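Local coordinates for Lin2634 protein (Listeria innocua, PDB 3MZO) that probably acts as a metal-dependent HD-domain phosphohydrolase related to YfbR-type 5'-deoxynucleotidases, and binds calcium ions, at residues M2-H5 with Q6-Q9; K180-L183 with K184-P188. All coordinates share one frame; numbering follows the deposited sequence.

Contact 1. Residues M2-H5 with Q6-Q9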
loop_
_atom_site.group_PDB
_atom_site.type_symbol
_atom_site.label_atom_id
_atom_site.label_comp_id
_atom_site.label_asym_id
_atom_site.label_seq_id
_atom_site.Cartn_x
_atom_site.Cartn_y
_atom_site.Cartn_z
HETATM N N MSE B 2 -27.656 15.945 -0.957
HETATM C CA MSE B 2 -27.457 17.173 -0.135
HETATM C C MSE B 2 -27.664 16.838 1.348
HETATM O O MSE B 2 -28.697 16.272 1.744
HETATM C CB MSE B 2 -28.407 18.318 -0.563
HETATM C CG MSE B 2 -28.427 19.583 0.377
HETATM SE SE MSE B 2 -29.400 21.171 -0.381
HETATM C CE MSE B 2 -27.924 22.000 -1.382
ATOM N N GLY B 3 -26.699 17.240 2.173
ATOM C CA GLY B 3 -26.791 17.018 3.595
ATOM C C GLY B 3 -25.443 17.028 4.272
ATOM O O GLY B 3 -24.396 16.790 3.654
ATOM N N ILE B 4 -25.475 17.278 5.564
ATOM C CA ILE B 4 -24.260 17.273 6.359
ATOM C C ILE B 4 -23.619 15.858 6.431
ATOM O O ILE B 4 -22.406 15.742 6.512
ATOM C CB ILE B 4 -24.540 17.879 7.729
ATOM C CG1 ILE B 4 -24.944 19.355 7.565
ATOM C CG2 ILE B 4 -23.299 17.762 8.637
ATOM C CD1 ILE B 4 -23.883 20.270 6.884
ATOM N N HIS B 5 -24.436 14.803 6.349
ATOM C CA HIS B 5 -23.926 13.431 6.302
ATOM C C HIS B 5 -22.881 13.271 5.194
ATOM O O HIS B 5 -21.773 12.775 5.440
ATOM C CB HIS B 5 -25.059 12.439 6.118
ATOM C CG HIS B 5 -24.617 11.092 5.677
ATOM N ND1 HIS B 5 -23.866 10.258 6.480
ATOM C CD2 HIS B 5 -24.788 10.438 4.502
ATOM C CE1 HIS B 5 -23.619 9.138 5.822
ATOM N NE2 HIS B 5 -24.166 9.223 4.621
ATOM N N GLN B 6 -23.209 13.762 4.010
ATOM C CA GLN B 6 -22.314 13.677 2.867
ATOM C C GLN B 6 -21.045 14.477 3.161
ATOM O O GLN B 6 -19.941 14.078 2.812
ATOM C CB GLN B 6 -22.964 14.227 1.574
ATOM C CG GLN B 6 -24.365 13.705 1.246
ATOM C CD GLN B 6 -24.401 12.226 0.871
ATOM O OE1 GLN B 6 -23.392 11.653 0.433
ATOM N NE2 GLN B 6 -25.580 11.598 1.038
ATOM N N TYR B 7 -21.202 15.613 3.805
ATOM C CA TYR B 7 -20.058 16.449 4.132
ATOM C C TYR B 7 -19.136 15.719 5.130
ATOM O O TYR B 7 -17.904 15.732 4.970
ATOM C CB TYR B 7 -20.528 17.780 4.728
ATOM C CG TYR B 7 -19.419 18.535 5.416
ATOM C CD1 TYR B 7 -18.425 19.156 4.677
ATOM C CD2 TYR B 7 -19.343 18.605 6.812
ATOM C CE1 TYR B 7 -17.386 19.851 5.300
ATOM C CE2 TYR B 7 -18.281 19.269 7.448
ATOM C CZ TYR B 7 -17.315 19.893 6.681
ATOM O OH TYR B 7 -16.285 20.567 7.274
ATOM N N PHE B 8 -19.733 15.079 6.145
ATOM C CA PHE B 8 -18.948 14.319 7.118
ATOM C C PHE B 8 -18.191 13.166 6.433
ATOM O O PHE B 8 -17.037 12.894 6.772
ATOM C CB PHE B 8 -19.842 13.772 8.256
ATOM C CG PHE B 8 -20.260 14.815 9.303
ATOM C CD1 PHE B 8 -19.733 16.085 9.329
ATOM C CD2 PHE B 8 -21.136 14.455 10.302
ATOM C CE1 PHE B 8 -20.120 16.999 10.319
ATOM C CE2 PHE B 8 -21.531 15.342 11.278
ATOM C CZ PHE B 8 -21.020 16.613 11.303
ATOM N N GLN B 9 -18.824 12.496 5.459
ATOM C CA GLN B 9 -18.144 11.389 4.753
ATOM C C GLN B 9 -16.994 11.926 3.976
ATOM O O GLN B 9 -15.946 11.297 3.954
ATOM C CB GLN B 9 -19.044 10.664 3.767
ATOM C CG GLN B 9 -20.084 9.829 4.412
ATOM C CD GLN B 9 -20.975 9.216 3.380
ATOM O OE1 GLN B 9 -21.499 9.910 2.494
ATOM N NE2 GLN B 9 -21.153 7.919 3.472
#

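Contact 2. Residues K180-L183 with K184-P188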
loop_
_atom_site.group_PDB
_atom_site.type_symbol
_atom_site.label_atom_id
_atom_site.label_comp_id
_atom_site.label_asym_id
_atom_site.label_seq_id
_atom_site.Cartn_x
_atom_site.Cartn_y
_atom_site.Cartn_z
ATOM N N LYS B 180 9.703 36.118 13.802
ATOM C CA LYS B 180 10.901 36.447 14.584
ATOM C C LYS B 180 11.184 35.254 15.482
ATOM O O LYS B 180 12.335 34.812 15.596
ATOM C CB LYS B 180 10.716 37.705 15.453
ATOM C CG LYS B 180 10.819 39.050 14.717
ATOM C CD LYS B 180 10.641 40.203 15.733
ATOM C CE LYS B 180 9.973 41.420 15.131
ATOM N NZ LYS B 180 10.827 42.055 14.114
ATOM N N TYR B 181 10.146 34.731 16.130
ATOM C CA TYR B 181 10.344 33.559 16.972
ATOM C C TYR B 181 10.858 32.374 16.172
ATOM O O TYR B 181 11.818 31.729 16.575
ATOM C CB TYR B 181 9.069 33.145 17.716
ATOM C CG TYR B 181 9.389 32.058 18.695
ATOM C CD1 TYR B 181 9.863 32.372 19.968
ATOM C CD2 TYR B 181 9.306 30.714 18.333
ATOM C CE1 TYR B 181 10.201 31.381 20.874
ATOM C CE2 TYR B 181 9.637 29.706 19.239
ATOM C CZ TYR B 181 10.081 30.061 20.511
ATOM O OH TYR B 181 10.434 29.099 21.407
ATOM N N PHE B 182 10.211 32.066 15.061
ATOM C CA PHE B 182 10.649 30.952 14.203
ATOM C C PHE B 182 12.149 31.001 13.805
ATOM O O PHE B 182 12.848 29.991 13.908
ATOM C CB PHE B 182 9.772 30.841 12.945
ATOM C CG PHE B 182 10.255 29.801 11.970
ATOM C CD1 PHE B 182 9.849 28.480 12.092
ATOM C CD2 PHE B 182 11.143 30.145 10.946
ATOM C CE1 PHE B 182 10.308 27.510 11.234
ATOM C CE2 PHE B 182 11.606 29.180 10.056
ATOM C CZ PHE B 182 11.176 27.838 10.221
ATOM N N LEU B 183 12.630 32.164 13.369
ATOM C CA LEU B 183 14.004 32.293 12.887
ATOM C C LEU B 183 15.010 32.239 14.041
ATOM O O LEU B 183 16.072 31.631 13.921
ATOM C CB LEU B 183 14.183 33.611 12.128
ATOM C CG LEU B 183 13.354 33.747 10.860
ATOM C CD1 LEU B 183 13.279 35.222 10.469
ATOM C CD2 LEU B 183 13.942 32.870 9.739
ATOM N N LYS B 184 14.667 32.866 15.162
ATOM C CA LYS B 184 15.553 32.869 16.314
ATOM C C LYS B 184 15.703 31.476 16.968
ATOM O O LYS B 184 16.810 31.042 17.300
ATOM C CB LYS B 184 15.047 33.902 17.329
ATOM C CG LYS B 184 15.975 34.176 18.510
ATOM C CD LYS B 184 15.277 35.005 19.598
ATOM C CE LYS B 184 16.173 35.180 20.823
ATOM N NZ LYS B 184 15.605 36.172 21.754
ATOM N N GLU B 185 14.594 30.769 17.141
ATOM C CA GLU B 185 14.590 29.566 17.976
ATOM C C GLU B 185 14.351 28.257 17.241
ATOM O O GLU B 185 14.993 27.252 17.556
ATOM C CB GLU B 185 13.542 29.712 19.080
ATOM C CG GLU B 185 13.762 30.892 20.012
ATOM C CD GLU B 185 15.016 30.760 20.875
ATOM O OE1 GLU B 185 15.594 29.644 20.969
ATOM O OE2 GLU B 185 15.413 31.786 21.467
ATOM N N ILE B 186 13.477 28.253 16.244
ATOM C CA ILE B 186 13.070 26.995 15.626
ATOM C C ILE B 186 14.008 26.636 14.479
ATOM O O ILE B 186 14.475 25.516 14.416
ATOM C CB ILE B 186 11.611 27.045 15.166
ATOM C CG1 ILE B 186 10.700 27.373 16.361
ATOM C CG2 ILE B 186 11.185 25.725 14.452
ATOM C CD1 ILE B 186 9.257 27.562 15.962
ATOM N N LEU B 187 14.287 27.580 13.577
ATOM C CA LEU B 187 15.132 27.256 12.400
ATOM C C LEU B 187 16.516 26.727 12.802
ATOM O O LEU B 187 17.015 25.759 12.232
ATOM C CB LEU B 187 15.241 28.468 11.470
ATOM C CG LEU B 187 16.010 28.346 10.155
ATOM C CD1 LEU B 187 15.436 27.222 9.295
ATOM C CD2 LEU B 187 15.959 29.704 9.410
ATOM N N PRO B 188 17.141 27.343 13.806
ATOM C CA PRO B 188 18.444 26.808 14.223
ATOM C C PRO B 188 18.413 25.378 14.775
ATOM O O PRO B 188 19.376 24.638 14.572
ATOM C CB PRO B 188 18.898 27.805 15.286
ATOM C CG PRO B 188 18.251 29.096 14.863
ATOM C CD PRO B 188 16.891 28.675 14.394
#

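Contact 1. Residues M2-H5 with Q6-Q9
In the first turn of helix 4-13, at the N-terminus of the chain, the side chains of Ile4 and His5 reach forward to Phe8 and Gln9, with Gly3 as the N-cap residue just before it. Gly3 O takes two weak bonds, from Gln6 N and Tyr7 N, and regular i to i+4 pairing follows: Phe8 N gives a 2.8 Å hydrogen bond to Ile4 O, and Gln9 N one of 3.0 Å to His5 O. On one side of the turn, the methyl CG2 of Ile4 lies over a face of the Phe8 ring as a CH-pi contact, 3.8 Å from the ring centroid and displaced toward the rim. That methyl is the branch anti to the backbone N, which turns it along the helix toward Phe8. The His5 imidazole swings forward in the same sense, its CG anti to N (chi1 163°), and Gln9 CG comes over one of its faces, 4.2 Å from the ring centroid. Both imidazole nitrogens are hydrogen-bonded across the interface, ND1 to Tyr144 OH of the second subunit and NE2 to Glu193 OE2 of the same subunit, fixing the ring's rotation in this buried place. Ile4 packs on Phe44, and Phe8 on Ile186, of that second subunit. Within its own subunit the Tyr7 ring meets Tyr117 edge-to-face, while Tyr7 CB stands 3.3 Å from Ile4 O.

Contact 2. Residues K180-L183 with K184-P188
Tyr181, Phe182 and Leu183 reach forward onto Glu185, Ile186 and Leu187 within helix 177-191, where the regular alpha turn gives way to a wider pi-type turn at 184-186. Among the backbone bonds, Lys184 N to Lys180 O and Glu185 N to Tyr181 O keep the i to i+4 pattern. Phe182 O then accepts twice: Leu187 N binds it at 2.8 Å, nearly in line with the carbonyl, whereas Ile186 N, at 3.0 Å, approaches from above the carbonyl plane with a bent N-H angle of 133°. Pro188 has no N-H to give, and instead its CD sits 3.1 Å from Leu183 O, at the kink.

The aromatic contacts come next. Glu185 CG lies over one face of the Tyr181 ring, 4.0 Å from the centroid, in a CH-pi contact, with the carboxylate turned 36° from the ring plane. The Ile186 and Tyr181 side chains cross at about a right angle, Ile186 CG1 standing 3.9 Å from Tyr181 CE2. The other branch of Ile186, CG2, meets Phe182 CE1 at 3.8 Å, so the isoleucine spans both aromatic side chains. Phe182 CG is anti to the backbone N (chi1 175°), directing the ring along the helix, where CE2 also approaches Leu187 CB.

Purely aliphatic contact is made by Leu183 and Leu187, which lie side by side pointing the same way, with their CD2 methyls 3.8 Å apart. Leu183 and Leu187 also pack on helix 158-172, Phe182 on helices 158-172 and 129-151, and Tyr181 on Pro110 of the second subunit. The chemistry is therefore that of an amphipathic helix: apolar groups face the neighbouring helices, Lys180 and Lys184 lie exposed, and the doubly used Phe182 carbonyl accommodates the turn widened ahead of a proline.

Overall arrangement
The two contacts are local, each within one helix: contact 1 in the first, helix 4-13, and contact 2 in helix 177-191, late in this all-helical chain. They follow in series, on opposite sides of the chain's centre, with their centres about 41 Å apart and their nearest atoms about 28 Å apart, so neither touches the other within a subunit. Across the subunit interface the two regions do meet: Ile4 of contact 1 packs on Ile186, a contact 2 residue, of the second subunit. Contact 1 lies nearer the metal site, the Tyr7 side chain being about 12 Å from that of the calcium ligand Asp69, whereas contact 2 is remote from the annotated sites. Both thus contribute to subunit pairing.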